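Long-range contacts in luciferase (Lingulodinium polyedrum, PDB 1VPR), which emits blue light by oxidising an open-tetrapyrrole luciferin with molecular oxygen, this chain being the third of three homologous luciferase domains in the whole protein: residues D27-K35 with S221-K229; P144-P152 with N334-L342. All coordinates share one frame; numbering follows the deposited sequence.

Contact 1: residues D27-K35 with S221-K229; sequences DNFKNGMHK and SVAKFARAK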
# COMPACT_ATOMS: atom_id res chain seq x y z
N ASP A 27 15.99 17.25 0.98
CA ASP A 27 14.86 17.39 0.07
C ASP A 27 14.17 16.08 -0.33
O ASP A 27 13.41 16.05 -1.30
CB ASP A 27 15.32 18.14 -1.19
CG ASP A 27 14.17 18.85 -1.89
OD1 ASP A 27 13.64 19.84 -1.33
OD2 ASP A 27 13.79 18.40 -3.00
N ASN A 28 14.41 15.00 0.40
CA ASN A 28 13.79 13.72 0.05
C ASN A 28 12.26 13.73 0.18
O ASN A 28 11.58 12.99 -0.54
CB ASN A 28 14.39 12.59 0.89
CG ASN A 28 15.75 12.16 0.38
OD1 ASN A 28 16.32 12.80 -0.51
ND2 ASN A 28 16.29 11.07 0.94
N PHE A 29 11.74 14.57 1.06
CA PHE A 29 10.29 14.67 1.30
C PHE A 29 9.76 16.04 0.86
O PHE A 29 10.22 17.07 1.36
CB PHE A 29 9.98 14.47 2.79
CG PHE A 29 10.26 13.08 3.29
CD1 PHE A 29 9.22 12.17 3.48
CD2 PHE A 29 11.56 12.66 3.54
CE1 PHE A 29 9.48 10.87 3.90
CE2 PHE A 29 11.83 11.37 3.97
CZ PHE A 29 10.79 10.47 4.15
N LYS A 30 8.78 16.05 -0.04
CA LYS A 30 8.22 17.31 -0.51
C LYS A 30 6.85 17.11 -1.16
O LYS A 30 6.61 16.09 -1.80
CB LYS A 30 9.17 17.98 -1.51
CG LYS A 30 9.12 17.38 -2.91
CD LYS A 30 9.38 15.89 -2.86
CE LYS A 30 8.98 15.19 -4.14
NZ LYS A 30 9.21 13.73 -3.96
N ASN A 31 5.97 18.10 -1.00
CA ASN A 31 4.62 18.05 -1.56
C ASN A 31 3.86 16.77 -1.20
O ASN A 31 3.02 16.29 -1.97
CB ASN A 31 4.68 18.24 -3.08
CG ASN A 31 5.09 19.65 -3.47
OD1 ASN A 31 5.27 19.96 -4.65
ND2 ASN A 31 5.25 20.51 -2.47
N GLY A 32 4.15 16.25 -0.02
CA GLY A 32 3.49 15.04 0.45
C GLY A 32 4.10 13.76 -0.10
O GLY A 32 3.61 12.67 0.22
N MSE A 33 5.17 13.90 -0.88
CA MSE A 33 5.88 12.78 -1.55
C MSE A 33 7.28 12.46 -0.98
O MSE A 33 7.98 13.36 -0.50
CB MSE A 33 6.08 13.11 -3.03
CG MSE A 33 4.86 13.66 -3.73
SE MSE A 33 3.51 12.30 -3.96
CE MSE A 33 4.21 11.61 -5.64
N HIS A 34 7.68 11.19 -1.06
CA HIS A 34 9.01 10.75 -0.61
C HIS A 34 9.75 10.26 -1.84
O HIS A 34 9.41 9.20 -2.40
CB HIS A 34 8.92 9.62 0.41
CG HIS A 34 10.26 9.14 0.90
ND1 HIS A 34 10.45 7.89 1.46
CD2 HIS A 34 11.47 9.75 0.91
CE1 HIS A 34 11.72 7.75 1.79
NE2 HIS A 34 12.37 8.86 1.47
N LYS A 35 10.75 11.02 -2.26
CA LYS A 35 11.54 10.66 -3.44
C LYS A 35 13.04 10.69 -3.10
O LYS A 35 13.70 11.71 -3.26
CB LYS A 35 11.25 11.63 -4.57
N SER A 221 3.07 3.56 5.00
CA SER A 221 4.50 3.81 5.19
C SER A 221 5.21 4.47 4.02
O SER A 221 5.13 3.99 2.87
CB SER A 221 5.21 2.49 5.52
OG SER A 221 6.62 2.64 5.56
N VAL A 222 5.93 5.55 4.31
CA VAL A 222 6.69 6.23 3.26
C VAL A 222 8.01 5.48 3.02
O VAL A 222 8.80 5.82 2.14
CB VAL A 222 6.94 7.71 3.59
CG1 VAL A 222 5.63 8.48 3.41
CG2 VAL A 222 7.48 7.88 5.01
N ALA A 223 8.26 4.43 3.80
CA ALA A 223 9.45 3.63 3.58
C ALA A 223 9.17 2.77 2.35
O ALA A 223 10.10 2.28 1.69
CB ALA A 223 9.69 2.74 4.78
N LYS A 224 7.89 2.61 2.02
CA LYS A 224 7.47 1.78 0.88
C LYS A 224 6.79 2.55 -0.25
O LYS A 224 7.11 2.39 -1.43
CB LYS A 224 6.53 0.67 1.39
CG LYS A 224 7.13 -0.23 2.48
CD LYS A 224 6.13 -1.20 3.14
CE LYS A 224 5.39 -2.06 2.11
NZ LYS A 224 6.28 -2.97 1.32
N PHE A 225 5.83 3.39 0.12
CA PHE A 225 5.07 4.19 -0.83
C PHE A 225 5.56 5.64 -0.88
O PHE A 225 5.79 6.27 0.17
CB PHE A 225 3.58 4.16 -0.45
CG PHE A 225 2.99 2.77 -0.43
CD1 PHE A 225 2.93 2.04 0.77
CD2 PHE A 225 2.59 2.16 -1.61
CE1 PHE A 225 2.47 0.72 0.78
CE2 PHE A 225 2.14 0.84 -1.61
CZ PHE A 225 2.08 0.12 -0.43
N ALA A 226 5.69 6.17 -2.10
CA ALA A 226 6.16 7.54 -2.26
C ALA A 226 5.12 8.54 -1.75
O ALA A 226 5.48 9.59 -1.27
CB ALA A 226 6.49 7.82 -3.74
N ARG A 227 3.83 8.19 -1.80
CA ARG A 227 2.81 9.11 -1.30
C ARG A 227 2.38 8.69 0.12
O ARG A 227 2.00 7.55 0.35
CB ARG A 227 1.61 9.15 -2.29
CG ARG A 227 0.39 9.94 -1.79
CD ARG A 227 -0.54 10.40 -2.90
NE ARG A 227 -0.54 9.56 -4.09
CZ ARG A 227 -0.77 10.03 -5.32
NH1 ARG A 227 -1.02 11.34 -5.49
NH2 ARG A 227 -0.74 9.23 -6.38
N ALA A 228 2.47 9.63 1.06
CA ALA A 228 2.13 9.34 2.44
C ALA A 228 0.65 9.08 2.65
O ALA A 228 0.26 8.21 3.43
CB ALA A 228 2.59 10.53 3.35
N LYS A 229 -0.18 9.84 1.94
CA LYS A 229 -1.63 9.76 2.07
C LYS A 229 -2.35 9.64 0.74
O LYS A 229 -2.04 10.40 -0.20
CB LYS A 229 -2.14 11.03 2.75
CG LYS A 229 -1.48 11.34 4.08
CD LYS A 229 -1.88 12.71 4.66
CE LYS A 229 -3.36 12.77 4.93
NZ LYS A 229 -3.68 12.06 6.19
O HOH W 1 0.87 12.67 0.85

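Contact 2: residues P144-P152 with N334-L342; sequences PWPAGLPEP and NLGKPYPTL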
# COMPACT_ATOMS: atom_id res chain seq x y z
N PRO A 144 -6.89 -4.60 -17.96
CA PRO A 144 -7.93 -5.61 -17.79
C PRO A 144 -8.39 -5.63 -16.33
O PRO A 144 -7.56 -5.52 -15.44
CB PRO A 144 -7.20 -6.92 -18.16
CG PRO A 144 -6.16 -6.49 -19.14
CD PRO A 144 -5.65 -5.20 -18.48
N TRP A 145 -9.69 -5.75 -16.09
CA TRP A 145 -10.18 -5.88 -14.72
C TRP A 145 -9.97 -7.38 -14.45
O TRP A 145 -10.13 -8.20 -15.36
CB TRP A 145 -11.67 -5.56 -14.63
CG TRP A 145 -12.00 -4.08 -14.71
CD1 TRP A 145 -12.30 -3.37 -15.84
CD2 TRP A 145 -12.06 -3.16 -13.62
NE1 TRP A 145 -12.54 -2.06 -15.51
CE2 TRP A 145 -12.40 -1.90 -14.16
CE3 TRP A 145 -11.85 -3.27 -12.23
CZ2 TRP A 145 -12.54 -0.75 -13.36
CZ3 TRP A 145 -12.00 -2.13 -11.43
CH2 TRP A 145 -12.34 -0.88 -12.00
N PRO A 146 -9.58 -7.76 -13.21
CA PRO A 146 -9.38 -9.19 -12.96
C PRO A 146 -10.66 -9.98 -12.75
O PRO A 146 -11.47 -9.65 -11.88
CB PRO A 146 -8.49 -9.20 -11.71
CG PRO A 146 -8.95 -7.97 -10.97
CD PRO A 146 -9.08 -6.94 -12.09
N ALA A 147 -10.86 -11.02 -13.56
CA ALA A 147 -12.04 -11.88 -13.46
C ALA A 147 -12.32 -12.24 -12.00
O ALA A 147 -11.39 -12.55 -11.25
CB ALA A 147 -11.80 -13.19 -14.26
N GLY A 148 -13.59 -12.20 -11.60
CA GLY A 148 -13.93 -12.55 -10.22
C GLY A 148 -13.95 -11.38 -9.24
O GLY A 148 -14.27 -11.56 -8.07
N LEU A 149 -13.61 -10.19 -9.71
CA LEU A 149 -13.66 -9.04 -8.81
C LEU A 149 -15.11 -8.64 -8.61
O LEU A 149 -15.84 -8.45 -9.58
CB LEU A 149 -12.88 -7.85 -9.38
CG LEU A 149 -12.83 -6.60 -8.49
CD1 LEU A 149 -11.95 -6.88 -7.28
CD2 LEU A 149 -12.28 -5.41 -9.29
N PRO A 150 -15.56 -8.51 -7.35
CA PRO A 150 -16.95 -8.11 -7.15
C PRO A 150 -17.18 -6.70 -7.66
O PRO A 150 -16.24 -5.89 -7.69
CB PRO A 150 -17.14 -8.22 -5.64
CG PRO A 150 -15.72 -7.99 -5.10
CD PRO A 150 -14.89 -8.79 -6.07
N GLU A 151 -18.41 -6.40 -8.07
CA GLU A 151 -18.75 -5.08 -8.57
C GLU A 151 -19.00 -4.20 -7.36
O GLU A 151 -19.27 -4.70 -6.26
CB GLU A 151 -19.98 -5.14 -9.47
CG GLU A 151 -19.70 -5.95 -10.72
CD GLU A 151 -20.88 -6.06 -11.67
OE1 GLU A 151 -22.02 -5.79 -11.23
OE2 GLU A 151 -20.67 -6.42 -12.84
N PRO A 152 -18.90 -2.88 -7.53
CA PRO A 152 -19.12 -1.98 -6.39
C PRO A 152 -20.60 -1.67 -6.17
O PRO A 152 -21.44 -1.99 -7.00
CB PRO A 152 -18.31 -0.75 -6.77
CG PRO A 152 -18.54 -0.68 -8.27
CD PRO A 152 -18.43 -2.13 -8.72
N ASN A 334 -10.73 -9.94 -17.92
CA ASN A 334 -10.05 -10.77 -18.88
C ASN A 334 -10.95 -11.91 -19.41
O ASN A 334 -10.53 -12.72 -20.23
CB ASN A 334 -8.78 -11.33 -18.26
CG ASN A 334 -9.02 -11.95 -16.90
OD1 ASN A 334 -9.55 -11.31 -15.99
ND2 ASN A 334 -8.62 -13.20 -16.76
N LEU A 335 -12.20 -11.98 -18.96
CA LEU A 335 -13.10 -13.00 -19.47
C LEU A 335 -14.15 -12.29 -20.33
O LEU A 335 -15.18 -12.86 -20.68
CB LEU A 335 -13.74 -13.78 -18.32
CG LEU A 335 -12.82 -14.75 -17.57
CD1 LEU A 335 -13.62 -15.47 -16.51
CD2 LEU A 335 -12.22 -15.77 -18.54
N GLY A 336 -13.86 -11.04 -20.66
CA GLY A 336 -14.76 -10.26 -21.49
C GLY A 336 -16.00 -9.65 -20.85
O GLY A 336 -16.87 -9.12 -21.55
N LYS A 337 -16.11 -9.71 -19.52
CA LYS A 337 -17.27 -9.15 -18.85
C LYS A 337 -17.04 -7.69 -18.46
O LYS A 337 -16.03 -7.35 -17.84
CB LYS A 337 -17.60 -9.98 -17.62
CG LYS A 337 -18.87 -9.57 -16.86
CD LYS A 337 -19.04 -10.42 -15.61
CE LYS A 337 -20.26 -10.00 -14.82
NZ LYS A 337 -20.58 -10.96 -13.71
N PRO A 338 -17.98 -6.80 -18.81
CA PRO A 338 -17.86 -5.37 -18.49
C PRO A 338 -17.83 -5.13 -16.99
O PRO A 338 -18.61 -5.74 -16.25
CB PRO A 338 -19.13 -4.76 -19.11
CG PRO A 338 -19.45 -5.70 -20.24
CD PRO A 338 -19.20 -7.06 -19.60
N TYR A 339 -16.93 -4.27 -16.52
CA TYR A 339 -16.90 -3.96 -15.09
C TYR A 339 -17.53 -2.57 -15.05
O TYR A 339 -17.05 -1.66 -15.72
CB TYR A 339 -15.48 -3.93 -14.55
CG TYR A 339 -15.47 -3.86 -13.04
CD1 TYR A 339 -15.56 -5.03 -12.26
CD2 TYR A 339 -15.43 -2.63 -12.39
CE1 TYR A 339 -15.62 -4.95 -10.85
CE2 TYR A 339 -15.49 -2.54 -11.00
CZ TYR A 339 -15.58 -3.69 -10.24
OH TYR A 339 -15.58 -3.56 -8.86
N PRO A 340 -18.60 -2.38 -14.27
CA PRO A 340 -19.27 -1.08 -14.21
C PRO A 340 -18.62 0.13 -13.56
O PRO A 340 -19.10 0.62 -12.52
CB PRO A 340 -20.60 -1.43 -13.56
CG PRO A 340 -20.14 -2.40 -12.51
CD PRO A 340 -19.20 -3.31 -13.30
N THR A 341 -17.56 0.64 -14.16
CA THR A 341 -16.88 1.83 -13.68
C THR A 341 -16.59 2.68 -14.91
O THR A 341 -16.06 2.18 -15.89
CB THR A 341 -15.56 1.49 -12.93
OG1 THR A 341 -15.88 0.96 -11.63
CG2 THR A 341 -14.69 2.77 -12.75
N LEU A 342 -16.98 3.96 -14.85
CA LEU A 342 -16.77 4.89 -15.95
C LEU A 342 -15.34 5.42 -15.94
O LEU A 342 -14.75 5.68 -14.88
CB LEU A 342 -17.75 6.07 -15.85
CG LEU A 342 -19.23 5.66 -15.77
CD1 LEU A 342 -20.12 6.88 -15.54
CD2 LEU A 342 -19.62 4.92 -17.06
O HOH W 2 -14.66 -0.14 -16.42
O HOH W 3 -18.05 -7.02 -13.90

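Contact 1: residues D27-K35 with S221-K229
The carbonyl O of Ala-226 is gripped twice by strand 33-34. His-34 N donates to Ala-226 O at 2.7 Å, in the carbonyl plane and on a lone pair, while Met-33 CA leans a C-H on Ala-226 O from 3.2 Å. Two residues along, Ala-228 N returns a weak bond to Gly-32 O, which also accepts a hydrogen bond from a water that accepts from Lys-229 N. These two backbone bonds flank the single antiparallel bridge of Met-33 with Arg-227, where Met-33, present as selenomethionine, has its SE 4.0 Å from Arg-227 CB. With CG anti to the backbone nitrogen (chi1 180°), the His-34 imidazole reaches Val-222: ND1 donates to Val-222 O at 2.7 Å, almost in the ring plane but 35° out of the carbonyl plane. Phe-29 CZ sits over the centre of the imidazole and Tyr-60 OH bonds NE2, so the ring is held flat and fixed in rotation. Phe-29 CE1 in turn meets Val-222 CG2, at the phenyl edge, 3.8 Å away. Were His-34 an alanine, Val-222 O and Tyr-60 OH would probably lose this partner and a gap open beside Phe-29. The whole is a type I' beta-hairpin of the N-terminal helical bundle domain docked on the loop between strands 215-219 and 229-233 of the calycin barrel.

Contact 2: residues P144-P152 with N334-L342
Tyr-339 sets CG anti to its own nitrogen (chi1 -169°) and Trp-145 swings CG beside its nitrogen (chi1 -75°), which lays the phenol over the indole. The six-membered rings stack face to face, centroids 3.9 Å apart and planes 18° from parallel. Closer to the backbone, Tyr-339 CB stands over the five-membered ring of Trp-145, 3.4 Å from its centroid, in a CH-pi contact. Pro-340 CD lies over the other face of the phenol, toward its rim. The hydroxyl of Tyr-339 donates to Pro-150 O at 2.7 Å, on a lone pair in the carbonyl plane, and Leu-149 CD2 and Pro-152 CD pack round that end of the ring. Both segments are irregular, proline-rich loops of the catalytic domain: one makes a type II turn from Pro-146 to Leu-149, the other an inverse gamma turn centred on Pro-340, and Trp-145, Leu-149 and Tyr-339 press on barrel strands 247-253 and 259-266. At the type II turn, Asn-334 OD1 accepts from Ala-147 N at 2.8 Å, while its ND2 bonds Pro-114 O; Leu-335 CD1 rests on Ala-147 CB. One water accepts a hydrogen bond from Trp-145 NE1 and donates to the carbonyls of Tyr-339 and Thr-341. At the exposed rim the Glu-151 side chain crosses Pro-340 at about a right angle, and OE2 shares another water with Pro-338 O.

Contact 1 and contact 2 lie on opposite sides of the chain's centre, 31 Å between their own centres and about 16 Å between nearest atoms, so neither touches the other. Contact 1 is buried and joins two domains, the N-terminal helical bundle and the barrel; contact 2 is partly buried and ties two loops within the catalytic domain. The chemistry follows: the 27-35/221-229 joint rests on backbone bonds and an imidazole donor, with a small apolar patch, whereas 144-152/334-342 buries nearly twice the surface through stacked aromatic rings and prolines. The place of His-34, an ionisable group bridging the two domains, is consistent with a share in the pH regulation of this enzyme.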